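Local atomic coordinates of BIFUNCTIONAL PROTEIN Proline utilization A (PutA) (Corynebacterium freiburgense, PDB entry 5UX5), a protein that catalyses both steps of proline oxidation to glutamate, joining an FAD-dependent proline dehydrogenase and an NAD-dependent aldehyde dehydrogenase in one chain. Residues A[523-534]-A[632-643]. Numbering follows the deposited sequence.
Sequences LLQRAADELENI and TALRKAGIGEDL
Leu-523 reaches from its helix to Ile-639 and Leu-643, lying across the turn that follows helix 624-636. Its CB sits 4.0 Å from CG1 of Ile-639. CD1 meets CD1 of Leu-643 tip to tip, with Leu-515 also against both leucines, while CD2 comes to 3.4 Å from the carbonyl O of Ala-637 and packs against Gly-638. CG stands anti to the carbonyl carbon (chi1 -73°), which sets the fork over this turn. One turn along, Ala-527 lets the backbones close in: the CA atoms of Ala-527 and Ala-637 are 4.9 Å apart, and CD1 of Ile-639 lies 3.8 Å from CB of Ala-527. Gly-638, at positive phi, is the first residue to leave helical angles, in a Schellman motif, before the chain runs into strand 644-646 of the Rossmann-type NAD-binding part of the aldehyde dehydrogenase fold. The axes of 523-533 and 632-636 run at 131° to each other, and Phe-606 of helix 599-611 touches both Leu-524 and Leu-634. The guanidinium of Arg-526 has the carbonyl O of Ala-637 over one face. Glu-530 bends at chi2 and crosses Lys-636 at about a right angle, its CD 3.7 Å from CB of Lys-636; Asn-533 ND2 donates to OE1 of Glu-530 from above the carboxylate plane. Farther on, Ala-633 CB touches both CD2 of Leu-531 and, at 3.4 Å, CD1 of Ile-534.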
loop_
_atom_site.group_PDB
_atom_site.type_symbol
_atom_site.label_atom_id
_atom_site.label_comp_id
_atom_site.label_asym_id
_atom_site.label_seq_id
_atom_site.Cartn_x
_atom_site.Cartn_y
_atom_site.Cartn_z
ATOM N N LEU A 523 17.849 22.894 -6.298
ATOM C CA LEU A 523 18.486 21.677 -6.773
ATOM C C LEU A 523 17.673 20.454 -6.375
ATOM O O LEU A 523 17.474 19.548 -7.193
ATOM C CB LEU A 523 19.908 21.568 -6.232
ATOM C CG LEU A 523 20.948 22.500 -6.847
ATOM C CD1 LEU A 523 22.269 22.256 -6.219
ATOM C CD2 LEU A 523 21.036 22.318 -8.315
ATOM N N LEU A 524 17.180 20.405 -5.130
ATOM C CA LEU A 524 16.421 19.228 -4.727
ATOM C C LEU A 524 15.146 19.088 -5.554
ATOM O O LEU A 524 14.827 17.993 -6.038
ATOM C CB LEU A 524 16.095 19.293 -3.244
ATOM C CG LEU A 524 17.340 19.076 -2.398
ATOM C CD1 LEU A 524 17.116 19.462 -0.904
ATOM C CD2 LEU A 524 17.766 17.655 -2.547
ATOM N N GLN A 525 14.442 20.202 -5.784
ATOM C CA GLN A 525 13.198 20.143 -6.531
ATOM C C GLN A 525 13.469 19.687 -7.950
ATOM O O GLN A 525 12.738 18.858 -8.500
ATOM C CB GLN A 525 12.509 21.508 -6.514
ATOM C CG GLN A 525 11.991 21.968 -5.142
ATOM C CD GLN A 525 10.801 21.162 -4.643
ATOM O OE1 GLN A 525 10.272 20.295 -5.346
ATOM N NE2 GLN A 525 10.369 21.449 -3.420
ATOM N N ARG A 526 14.566 20.164 -8.521
ATOM C CA ARG A 526 14.958 19.729 -9.849
ATOM C C ARG A 526 15.367 18.259 -9.837
ATOM O O ARG A 526 15.084 17.514 -10.789
ATOM C CB ARG A 526 16.103 20.612 -10.336
ATOM C CG ARG A 526 15.870 21.171 -11.705
ATOM C CD ARG A 526 16.447 22.550 -11.792
ATOM N NE ARG A 526 17.894 22.489 -11.901
ATOM C CZ ARG A 526 18.711 23.282 -11.226
ATOM N NH1 ARG A 526 18.210 24.184 -10.381
ATOM N NH2 ARG A 526 20.023 23.162 -11.386
ATOM N N ALA A 527 16.037 17.825 -8.760
ATOM C CA ALA A 527 16.414 16.423 -8.634
ATOM C C ALA A 527 15.187 15.534 -8.617
ATOM O O ALA A 527 15.197 14.435 -9.178
ATOM C CB ALA A 527 17.254 16.216 -7.378
ATOM N N ALA A 528 14.112 15.994 -7.982
ATOM C CA ALA A 528 12.898 15.197 -7.975
ATOM C C ALA A 528 12.255 15.163 -9.366
ATOM O O ALA A 528 11.773 14.113 -9.807
ATOM C CB ALA A 528 11.944 15.726 -6.904
ATOM N N ASP A 529 12.271 16.284 -10.091
ATOM C CA ASP A 529 11.758 16.278 -11.460
ATOM C C ASP A 529 12.536 15.305 -12.335
ATOM O O ASP A 529 11.939 14.548 -13.113
ATOM C CB ASP A 529 11.818 17.681 -12.070
ATOM C CG ASP A 529 10.782 18.635 -11.490
ATOM O OD1 ASP A 529 9.923 18.193 -10.694
ATOM O OD2 ASP A 529 10.829 19.837 -11.838
ATOM N N GLU A 530 13.878 15.310 -12.213
ATOM C CA GLU A 530 14.725 14.458 -13.050
ATOM C C GLU A 530 14.630 12.991 -12.656
ATOM O O GLU A 530 14.717 12.110 -13.519
ATOM C CB GLU A 530 16.184 14.898 -12.979
ATOM C CG GLU A 530 16.492 16.238 -13.616
ATOM C CD GLU A 530 16.302 16.212 -15.106
ATOM O OE1 GLU A 530 16.105 15.113 -15.676
ATOM O OE2 GLU A 530 16.341 17.304 -15.714
ATOM N N LEU A 531 14.448 12.698 -11.375
ATOM C CA LEU A 531 14.222 11.308 -11.006
ATOM C C LEU A 531 12.982 10.776 -11.699
ATOM O O LEU A 531 12.999 9.666 -12.240
ATOM C CB LEU A 531 14.103 11.161 -9.486
ATOM C CG LEU A 531 15.420 11.221 -8.734
ATOM C CD1 LEU A 531 15.154 11.251 -7.254
ATOM C CD2 LEU A 531 16.224 10.009 -9.087
ATOM N N GLU A 532 11.911 11.581 -11.736
ATOM C CA GLU A 532 10.668 11.164 -12.386
ATOM C C GLU A 532 10.884 10.840 -13.867
ATOM O O GLU A 532 10.351 9.846 -14.366
ATOM C CB GLU A 532 9.606 12.254 -12.209
ATOM C CG GLU A 532 8.217 11.844 -12.631
ATOM C CD GLU A 532 7.703 10.617 -11.876
ATOM O OE1 GLU A 532 7.778 9.500 -12.460
ATOM O OE2 GLU A 532 7.244 10.769 -10.704
ATOM N N ASN A 533 11.716 11.635 -14.563
ATOM C CA ASN A 533 11.990 11.437 -15.986
ATOM C C ASN A 533 12.688 10.110 -16.268
ATOM O O ASN A 533 12.554 9.564 -17.367
ATOM C CB ASN A 533 12.845 12.583 -16.526
ATOM C CG ASN A 533 12.159 13.917 -16.429
ATOM O OD1 ASN A 533 10.932 13.999 -16.394
ATOM N ND2 ASN A 533 12.948 14.976 -16.332
ATOM N N ILE A 534 13.492 9.616 -15.339
ATOM C CA ILE A 534 14.156 8.335 -15.506
ATOM C C ILE A 534 13.501 7.238 -14.657
ATOM O O ILE A 534 14.136 6.218 -14.376
ATOM C CB ILE A 534 15.665 8.431 -15.238
ATOM C CG1 ILE A 534 15.938 8.974 -13.840
ATOM C CG2 ILE A 534 16.362 9.240 -16.283
ATOM C CD1 ILE A 534 17.383 8.902 -13.493
ATOM N N THR A 632 22.715 9.757 -12.398
ATOM C CA THR A 632 22.571 10.566 -13.607
ATOM C C THR A 632 21.452 11.596 -13.456
ATOM O O THR A 632 21.520 12.662 -14.075
ATOM C CB THR A 632 22.339 9.689 -14.863
ATOM O OG1 THR A 632 21.077 9.011 -14.802
ATOM C CG2 THR A 632 23.406 8.658 -15.012
ATOM N N ALA A 633 20.441 11.318 -12.614
ATOM C CA ALA A 633 19.394 12.306 -12.366
ATOM C C ALA A 633 19.927 13.490 -11.561
ATOM O O ALA A 633 19.659 14.648 -11.897
ATOM C CB ALA A 633 18.223 11.661 -11.637
ATOM N N LEU A 634 20.687 13.216 -10.490
ATOM C CA LEU A 634 21.273 14.293 -9.699
ATOM C C LEU A 634 22.127 15.180 -10.583
ATOM O O LEU A 634 22.129 16.413 -10.439
ATOM C CB LEU A 634 22.115 13.727 -8.550
ATOM C CG LEU A 634 21.419 12.777 -7.578
ATOM C CD1 LEU A 634 22.145 12.588 -6.250
ATOM C CD2 LEU A 634 20.055 13.334 -7.336
ATOM N N ARG A 635 22.863 14.564 -11.509
ATOM C CA ARG A 635 23.731 15.337 -12.385
ATOM C C ARG A 635 22.907 16.178 -13.351
ATOM O O ARG A 635 23.152 17.383 -13.499
ATOM C CB ARG A 635 24.709 14.411 -13.101
ATOM C CG ARG A 635 25.585 13.607 -12.138
ATOM C CD ARG A 635 26.604 14.522 -11.519
ATOM N NE ARG A 635 27.603 13.844 -10.698
ATOM C CZ ARG A 635 27.776 14.042 -9.396
ATOM N NH1 ARG A 635 27.008 14.887 -8.737
ATOM N NH2 ARG A 635 28.726 13.401 -8.752
ATOM N N LYS A 636 21.879 15.589 -13.966
ATOM C CA LYS A 636 21.005 16.393 -14.818
ATOM C C LYS A 636 20.406 17.550 -14.039
ATOM O O LYS A 636 20.217 18.636 -14.600
ATOM C CB LYS A 636 19.903 15.538 -15.453
ATOM C CG LYS A 636 20.160 15.211 -16.924
ATOM C CD LYS A 636 19.374 13.978 -17.426
ATOM C CE LYS A 636 20.236 13.057 -18.341
ATOM N NZ LYS A 636 21.210 13.788 -19.242
ATOM N N ALA A 637 20.168 17.357 -12.738
ATOM C CA ALA A 637 19.533 18.370 -11.903
ATOM C C ALA A 637 20.454 19.517 -11.523
ATOM O O ALA A 637 19.968 20.526 -11.005
ATOM C CB ALA A 637 18.984 17.739 -10.624
ATOM N N GLY A 638 21.754 19.398 -11.771
ATOM C CA GLY A 638 22.706 20.405 -11.362
ATOM C C GLY A 638 23.492 20.046 -10.126
ATOM O O GLY A 638 24.309 20.859 -9.677
ATOM N N ILE A 639 23.280 18.859 -9.563
ATOM C CA ILE A 639 24.008 18.431 -8.375
ATOM C C ILE A 639 25.276 17.749 -8.867
ATOM O O ILE A 639 25.287 16.558 -9.172
ATOM C CB ILE A 639 23.170 17.513 -7.505
ATOM C CG1 ILE A 639 21.866 18.221 -7.110
ATOM C CG2 ILE A 639 23.995 17.076 -6.316
ATOM C CD1 ILE A 639 20.806 17.304 -6.541
ATOM N N GLY A 640 26.359 18.520 -8.959
ATOM C CA GLY A 640 27.590 18.070 -9.584
ATOM C C GLY A 640 28.581 17.457 -8.604
ATOM O O GLY A 640 28.286 17.217 -7.430
ATOM N N GLU A 641 29.801 17.226 -9.104
ATOM C CA GLU A 641 30.809 16.559 -8.284
ATOM C C GLU A 641 31.342 17.422 -7.148
ATOM O O GLU A 641 32.007 16.883 -6.263
ATOM C CB GLU A 641 31.974 16.082 -9.142
ATOM C CG GLU A 641 31.617 14.960 -10.090
ATOM C CD GLU A 641 32.818 14.448 -10.850
ATOM O OE1 GLU A 641 33.871 15.127 -10.812
ATOM O OE2 GLU A 641 32.710 13.373 -11.484
ATOM N N ASP A 642 31.053 18.722 -7.127
ATOM C CA ASP A 642 31.377 19.562 -5.978
ATOM C C ASP A 642 30.332 19.487 -4.876
ATOM O O ASP A 642 30.484 20.148 -3.842
ATOM C CB ASP A 642 31.552 21.012 -6.424
ATOM C CG ASP A 642 30.441 21.477 -7.357
ATOM O OD1 ASP A 642 29.610 20.633 -7.772
ATOM O OD2 ASP A 642 30.411 22.689 -7.682
ATOM N N LEU A 643 29.289 18.693 -5.058
ATOM C CA LEU A 643 28.190 18.616 -4.109
ATOM C C LEU A 643 27.971 17.212 -3.583
ATOM O O LEU A 643 27.846 17.008 -2.373
ATOM C CB LEU A 643 26.904 19.088 -4.781
ATOM C CG LEU A 643 26.291 20.407 -4.356
ATOM C CD1 LEU A 643 24.956 20.427 -5.028
ATOM C CD2 LEU A 643 26.148 20.468 -2.853
#